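Local atomic coordinates of penicillin binding protein 2X (Streptococcus thermophilus, PDB entry 5U47), a protein that probably acts as a transpeptidase that cross-links peptidoglycan strands during septal cell-wall synthesis and is the kind of enzyme that beta-lactams inactivate. Residues A30-I35 and T140-P145; P159-N162 and S167-L170. The protein carries 1 engineered substitution. One frame throughout, in Å; residues are numbered along the deposited sequence. Where two conformers were deposited one is given.

Contact 1 (A30-I35 and T140-P145); sequences AKRGTI and TSRMYP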
ATOM      1  N   ALA A  30      -5.864  13.932 -20.788  1.00 32.30           N
ATOM      2  CA  ALA A  30      -7.072  13.966 -19.986  1.00 32.77           C
ATOM      3  C   ALA A  30      -6.723  14.391 -18.555  1.00 32.72           C
ATOM      4  O   ALA A  30      -5.571  14.268 -18.112  1.00 30.28           O
ATOM      5  CB  ALA A  30      -7.710  12.583 -19.963  1.00 33.99           C
ATOM      6  N   LYS A  31      -7.718  14.905 -17.845  1.00 32.25           N
ATOM      7  CA  LYS A  31      -7.548  15.216 -16.456  1.00 30.98           C
ATOM      8  C   LYS A  31      -7.297  13.888 -15.703  1.00 28.54           C
ATOM      9  O   LYS A  31      -8.042  12.915 -15.855  1.00 27.35           O
ATOM     10  CB  LYS A  31      -8.800  15.870 -15.900  1.00 35.04           C
ATOM     11  CG  LYS A  31      -8.745  16.082 -14.399  1.00 37.83           C
ATOM     12  CD  LYS A  31     -10.039  16.591 -13.836  1.00 41.01           C
ATOM     13  CE  LYS A  31      -9.900  16.772 -12.336  1.00 43.36           C
ATOM     14  NZ  LYS A  31     -11.199  17.141 -11.713  1.00 47.10           N
ATOM     15  N   ARG A  32      -6.246  13.863 -14.902  1.00 26.35           N
ATOM     16  CA  ARG A  32      -5.915  12.704 -14.109  1.00 25.82           C
ATOM     17  C   ARG A  32      -6.849  12.651 -12.906  1.00 25.82           C
ATOM     18  O   ARG A  32      -7.164  13.683 -12.299  1.00 26.31           O
ATOM     19  CB  ARG A  32      -4.461  12.800 -13.649  1.00 25.49           C
ATOM     20  CG  ARG A  32      -3.931  11.584 -12.909  1.00 25.58           C
ATOM     21  CD  ARG A  32      -2.440  11.759 -12.637  1.00 25.71           C
ATOM     22  NE  ARG A  32      -1.843  10.608 -11.967  1.00 25.41           N
ATOM     23  CZ  ARG A  32      -1.486   9.481 -12.577  1.00 25.79           C
ATOM     24  NH1 ARG A  32      -1.691   9.315 -13.890  1.00 26.84           N
ATOM     25  NH2 ARG A  32      -0.950   8.501 -11.880  1.00 25.00           N
ATOM     26  N   GLY A  33      -7.259  11.441 -12.547  1.00 25.11           N
ATOM     27  CA  GLY A  33      -8.130  11.224 -11.426  1.00 24.25           C
ATOM     28  C   GLY A  33      -7.531  11.739 -10.137  1.00 24.03           C
ATOM     29  O   GLY A  33      -6.314  11.859 -10.004  1.00 22.63           O
ATOM     30  N   THR A  34      -8.412  12.074  -9.205  1.00 23.99           N
ATOM     31  CA  THR A  34      -8.020  12.563  -7.905  1.00 24.01           C
ATOM     32  C   THR A  34      -7.897  11.373  -6.974  1.00 23.48           C
ATOM     33  O   THR A  34      -8.672  10.425  -7.083  1.00 23.92           O
ATOM     34  CB  THR A  34      -9.085  13.537  -7.372  1.00 24.31           C
ATOM     35  OG1 THR A  34      -9.077  14.696  -8.179  1.00 25.26           O
ATOM     36  CG2 THR A  34      -8.829  13.953  -5.933  1.00 24.64           C
ATOM     37  N   ILE A  35      -6.932  11.445  -6.061  1.00 22.84           N
ATOM     38  CA  ILE A  35      -6.738  10.437  -5.027  1.00 22.39           C
ATOM     39  C   ILE A  35      -7.228  11.069  -3.744  1.00 22.37           C
ATOM     40  O   ILE A  35      -6.756  12.171  -3.357  1.00 23.12           O
ATOM     41  CB  ILE A  35      -5.260  10.020  -4.878  1.00 22.30           C
ATOM     42  CG1 ILE A  35      -4.768   9.402  -6.190  1.00 22.66           C
ATOM     43  CG2 ILE A  35      -5.108   9.007  -3.741  1.00 22.26           C
ATOM     44  CD1 ILE A  35      -3.265   9.227  -6.273  1.00 23.07           C
ATOM     45  N   THR A 140      -0.367  21.398 -16.744  1.00 37.97           N
ATOM     46  CA  THR A 140      -0.913  20.716 -15.596  1.00 37.77           C
ATOM     47  C   THR A 140       0.176  20.180 -14.699  1.00 37.25           C
ATOM     48  O   THR A 140       1.142  19.584 -15.185  1.00 38.50           O
ATOM     49  CB  THR A 140      -1.797  19.554 -16.072  1.00 39.05           C
ATOM     50  OG1 THR A 140      -2.839  20.083 -16.884  1.00 41.15           O
ATOM     51  CG2 THR A 140      -2.410  18.827 -14.923  1.00 39.22           C
ATOM     52  N   SER A 141       0.025  20.406 -13.393  1.00 35.63           N
ATOM     53  CA  SER A 141       0.920  19.822 -12.398  1.00 34.97           C
ATOM     54  C   SER A 141       0.072  19.043 -11.385  1.00 32.27           C
ATOM     55  O   SER A 141      -1.147  19.224 -11.293  1.00 31.27           O
ATOM     56  CB  SER A 141       1.753  20.903 -11.702  1.00 36.30           C
ATOM     57  OG  SER A 141       0.904  21.811 -11.033  1.00 37.00           O
ATOM     58  N   ARG A 142       0.719  18.164 -10.639  1.00 30.84           N
ATOM     59  CA  ARG A 142       0.039  17.356  -9.642  1.00 29.59           C
ATOM     60  C   ARG A 142       0.270  18.017  -8.286  1.00 30.17           C
ATOM     61  O   ARG A 142       1.404  18.293  -7.933  1.00 30.16           O
ATOM     62  CB  ARG A 142       0.623  15.955  -9.659  1.00 28.67           C
ATOM     63  CG  ARG A 142      -0.168  14.896  -8.917  1.00 27.65           C
ATOM     64  CD  ARG A 142      -1.488  14.578  -9.621  1.00 26.95           C
ATOM     65  NE  ARG A 142      -2.030  13.301  -9.186  1.00 25.52           N
ATOM     66  CZ  ARG A 142      -3.282  12.888  -9.388  1.00 25.91           C
ATOM     67  NH1 ARG A 142      -4.194  13.653 -10.026  1.00 26.28           N
ATOM     68  NH2 ARG A 142      -3.633  11.699  -8.960  1.00 24.58           N
ATOM     69  N   MET A 143      -0.810  18.273  -7.553  0.60 27.19           N
ATOM     70  CA  MET A 143      -0.757  18.924  -6.239  0.60 29.03           C
ATOM     71  C   MET A 143      -1.001  17.887  -5.125  0.60 26.20           C
ATOM     72  O   MET A 143      -1.904  17.063  -5.249  0.60 24.61           O
ATOM     73  CB  MET A 143      -1.826  20.027  -6.182  0.60 32.31           C
ATOM     74  CG  MET A 143      -1.965  20.712  -4.831  0.60 36.63           C
ATOM     75  SD  MET A 143      -3.330  21.882  -4.749  0.60 44.52           S
ATOM     76  CE  MET A 143      -3.261  22.273  -2.999  0.60 40.32           C
ATOM     77  N   TYR A 144      -0.220  17.961  -4.042  1.00 25.18           N
ATOM     78  CA  TYR A 144      -0.311  17.031  -2.903  1.00 23.88           C
ATOM     79  C   TYR A 144      -0.525  17.937  -1.689  1.00 24.02           C
ATOM     80  O   TYR A 144       0.438  18.314  -1.007  1.00 25.19           O
ATOM     81  CB  TYR A 144       0.972  16.180  -2.796  1.00 24.08           C
ATOM     82  CG  TYR A 144       1.192  15.267  -3.983  1.00 23.39           C
ATOM     83  CD1 TYR A 144       1.867  15.711  -5.118  1.00 23.88           C
ATOM     84  CD2 TYR A 144       0.693  13.953  -3.982  1.00 23.76           C
ATOM     85  CE1 TYR A 144       2.062  14.867  -6.210  1.00 23.66           C
ATOM     86  CE2 TYR A 144       0.882  13.111  -5.064  1.00 23.21           C
ATOM     87  CZ  TYR A 144       1.568  13.568  -6.173  1.00 23.98           C
ATOM     88  OH  TYR A 144       1.722  12.722  -7.258  1.00 25.09           O
ATOM     89  N   PRO A 145      -1.788  18.292  -1.410  1.00 24.66           N
ATOM     90  CA  PRO A 145      -2.114  19.329  -0.411  1.00 25.93           C
ATOM     91  C   PRO A 145      -1.661  19.103   1.017  1.00 25.81           C
ATOM     92  O   PRO A 145      -1.492  20.088   1.760  1.00 25.91           O
ATOM     93  CB  PRO A 145      -3.647  19.378  -0.428  1.00 26.90           C
ATOM     94  CG  PRO A 145      -4.063  18.666  -1.666  1.00 26.60           C
ATOM     95  CD  PRO A 145      -3.004  17.686  -1.982  1.00 24.58           C
TER
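Arg142 leaves its strand beside 30-35, and the bend at its second side-chain torsion (chi2 69°) swings the guanidinium over to that main chain. Arg32, by contrast, runs straight from CG to NE, and its first torsion (chi1 -175°) lays the chain over the Arg142 group at about a right angle. The planar end of Arg142 grips a single carbonyl oxygen: NH1 lies 2.8 Å and NH2 2.9 Å from Gly33 O. That oxygen sits in the guanidinium plane, so the two donors share it in a fork, each bond well bent. Over one face of the same group lies the methylene Arg32 CD, 3.5 Å from Arg142 CZ, while Ile35 CD1 comes to the edge, 3.7 Å from Arg142 NH2. Arginine suits this buried place because its flat cation can bind along its edge and be packed over its face at once.

Arg32 NE approaches Arg142 NH2 to 3.7 Å, but Glu177 forms salt bridges to the NE atoms of both arginines, and Asp46 a further one to Arg142 NH1, so the two carboxylates probably offset much of the positive charge. The two arginines, their guanidinium planes 75° apart, and these acidic residues outside both segments make a buried charge cluster, while the forked bond to Gly33 ties the loop before strand 35-36 to strand 134-143 in the penicillin-binding protein dimerisation domain.

Contact 2 (P159-N162 and S167-L170); sequences PIEN and SYSL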
ATOM      1  N   PRO A 159       5.067  15.379 -14.986  1.00 33.39           N
ATOM      2  CA  PRO A 159       4.772  15.714 -16.376  1.00 35.08           C
ATOM      3  C   PRO A 159       5.822  15.116 -17.302  1.00 36.54           C
ATOM      4  O   PRO A 159       7.008  15.340 -17.106  1.00 36.99           O
ATOM      5  CB  PRO A 159       4.814  17.242 -16.396  1.00 34.98           C
ATOM      6  CG  PRO A 159       5.686  17.628 -15.259  1.00 35.13           C
ATOM      7  CD  PRO A 159       5.665  16.505 -14.254  1.00 33.65           C
ATOM      8  N   ILE A 160       5.374  14.345 -18.289  1.00 37.65           N
ATOM      9  CA  ILE A 160       6.264  13.686 -19.242  1.00 40.51           C
ATOM     10  C   ILE A 160       5.947  14.181 -20.654  1.00 42.37           C
ATOM     11  O   ILE A 160       4.772  14.217 -21.057  1.00 39.73           O
ATOM     12  CB  ILE A 160       6.107  12.152 -19.150  1.00 40.17           C
ATOM     13  CG1 ILE A 160       6.459  11.650 -17.738  1.00 41.58           C
ATOM     14  CG2 ILE A 160       6.962  11.445 -20.182  1.00 42.72           C
ATOM     15  CD1 ILE A 160       7.894  11.879 -17.299  1.00 42.42           C
ATOM     16  N   GLU A 161       6.991  14.553 -21.397  1.00 44.37           N
ATOM     17  CA  GLU A 161       6.831  15.058 -22.757  1.00 48.94           C
ATOM     18  C   GLU A 161       6.720  13.915 -23.767  1.00 51.87           C
ATOM     19  O   GLU A 161       7.584  13.037 -23.826  1.00 52.31           O
ATOM     20  CB  GLU A 161       8.021  15.947 -23.181  1.00 51.65           C
ATOM     21  CG  GLU A 161       7.789  16.640 -24.530  1.00 54.92           C
ATOM     22  CD  GLU A 161       9.026  17.270 -25.170  1.00 59.01           C
ATOM     23  OE1 GLU A 161      10.148  17.167 -24.625  1.00 59.03           O
ATOM     24  OE2 GLU A 161       8.859  17.870 -26.256  1.00 60.89           O
ATOM     25  N   ASN A 162       5.662  13.947 -24.571  1.00 53.57           N
ATOM     26  CA  ASN A 162       5.494  12.980 -25.653  1.00 56.42           C
ATOM     27  C   ASN A 162       6.379  13.489 -26.809  1.00 57.56           C
ATOM     28  O   ASN A 162       6.104  14.534 -27.403  1.00 57.21           O
ATOM     29  CB  ASN A 162       4.015  12.884 -26.048  1.00 57.45           C
ATOM     30  CG  ASN A 162       3.749  11.840 -27.124  1.00 59.85           C
ATOM     31  OD1 ASN A 162       4.508  11.701 -28.080  1.00 61.69           O
ATOM     32  ND2 ASN A 162       2.641  11.126 -26.985  1.00 60.26           N
ATOM     33  N   SER A 167       3.457  17.144 -26.707  1.00 41.07           N
ATOM     34  CA  SER A 167       2.431  17.271 -25.684  1.00 38.42           C
ATOM     35  C   SER A 167       2.943  16.788 -24.339  1.00 37.42           C
ATOM     36  O   SER A 167       3.904  16.032 -24.262  1.00 38.04           O
ATOM     37  CB  SER A 167       1.178  16.463 -26.059  1.00 37.79           C
ATOM     38  OG  SER A 167       1.474  15.092 -26.276  1.00 37.91           O
ATOM     39  N   TYR A 168       2.291  17.236 -23.281  1.00 35.86           N
ATOM     40  CA  TYR A 168       2.624  16.793 -21.931  1.00 36.61           C
ATOM     41  C   TYR A 168       1.454  16.109 -21.307  1.00 34.58           C
ATOM     42  O   TYR A 168       0.321  16.456 -21.578  1.00 34.65           O
ATOM     43  CB  TYR A 168       3.031  17.962 -21.035  1.00 36.73           C
ATOM     44  CG  TYR A 168       4.410  18.453 -21.333  1.00 39.52           C
ATOM     45  CD1 TYR A 168       4.644  19.295 -22.409  1.00 41.68           C
ATOM     46  CD2 TYR A 168       5.494  18.055 -20.553  1.00 40.58           C
ATOM     47  CE1 TYR A 168       5.925  19.746 -22.696  1.00 44.98           C
ATOM     48  CE2 TYR A 168       6.782  18.505 -20.831  1.00 42.70           C
ATOM     49  CZ  TYR A 168       6.982  19.348 -21.902  1.00 43.83           C
ATOM     50  OH  TYR A 168       8.238  19.793 -22.182  1.00 47.97           O
ATOM     51  N   SER A 169       1.750  15.121 -20.479  1.00 34.80           N
ATOM     52  CA  SER A 169       0.732  14.429 -19.712  1.00 35.94           C
ATOM     53  C   SER A 169       1.364  13.992 -18.392  1.00 33.53           C
ATOM     54  O   SER A 169       2.579  13.815 -18.297  1.00 33.50           O
ATOM     55  CB  SER A 169       0.194  13.216 -20.477  1.00 38.15           C
ATOM     56  OG  SER A 169       1.175  12.203 -20.556  1.00 42.77           O
ATOM     57  N   LEU A 170       0.540  13.838 -17.371  1.00 32.78           N
ATOM     58  CA  LEU A 170       1.024  13.368 -16.094  1.00 32.46           C
ATOM     59  C   LEU A 170       1.084  11.853 -16.130  1.00 31.24           C
ATOM     60  O   LEU A 170       0.103  11.213 -16.509  1.00 32.18           O
ATOM     61  CB  LEU A 170       0.075  13.793 -14.982  1.00 32.53           C
ATOM     62  CG  LEU A 170       0.008  15.277 -14.673  1.00 33.18           C
ATOM     63  CD1 LEU A 170      -1.005  15.469 -13.554  1.00 33.71           C
ATOM     64  CD2 LEU A 170       1.382  15.797 -14.275  1.00 33.97           C
TER
HETATM   65  O   HOH W   1       3.007  12.644 -22.310  1.00 36.69           O
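An antiparallel beta hairpin brings strand 157-161 back against strand 168-172, and Ile160 and Ser169 make a hydrogen-bonded pair in it. Ile160 N donates to Ser169 O over 2.8 Å in a nearly straight bond, and Ser169 N returns a longer one, 3.2 Å, to Ile160 O. Closer to the turn, Asn162 N reaches Ser167 O at 2.7 Å, again almost straight. The carbonyls of Ser169, Ile160 and Ser167 also receive CA-H...O contacts from Pro159, Tyr168 and Glu161 respectively.

Pro159 and Leu170, like Glu161 and Tyr168, form non-hydrogen-bonded pairs. Proline fits such a position because its nitrogen, which carries no hydrogen, is not called on to donate to the partner strand. These four side chains share one face of this two-stranded sheet, which belongs to the dimerisation domain. There the Tyr168 ring, set by chi1 -76° beside its own backbone N, leans across the neighbouring strand, and Glu161 CB makes a CH-pi contact over its face, 4.1 Å from the ring centroid. The extended Glu161 chain then carries its carboxylate past the phenol end, with the two planes only 6° apart. Pro159 CB meets the ring obliquely, 4.3 Å from Tyr168 CD2, and is equally near Leu170 CD2.

The other face carries Ile160 and Ser169. A water joins the strands there: it donates to Ile160 O and is hydrogen-bonded to Ser169 OG, a small hydroxyl that its chi1 of 70° sets between its own backbone N and carbonyl carbon, on the side of the water. At the turn, Ser167 OG lies 3.4 Å from Asn162 CB, and both side chains are bonded within the connection, Ser167 OG to Asp165 OD1 and Asn162 OD1 to Lys164 N.

How the contacts relate
Both contacts lie in the dimerisation domain, their centres about 13 Å apart and on the same side of the chain's centre. Along the sequence they come in series: contact 1 joins the loop between strands 26-28 and 35-36 to strand 134-143, and the chain then passes through helix 151-154 into the hairpin of contact 2. Contact 1 is buried, whereas contact 2 lies at the surface. Leu170 connects them, packing its CD1 against Thr140 CG2 at 3.9 Å and near Arg142 CD, while its carbonyl lies beside Arg32. Through Leu170 the second strand of the hairpin thus rests against strand 134-143 of the mixed sheet and the loop before strand 35-36.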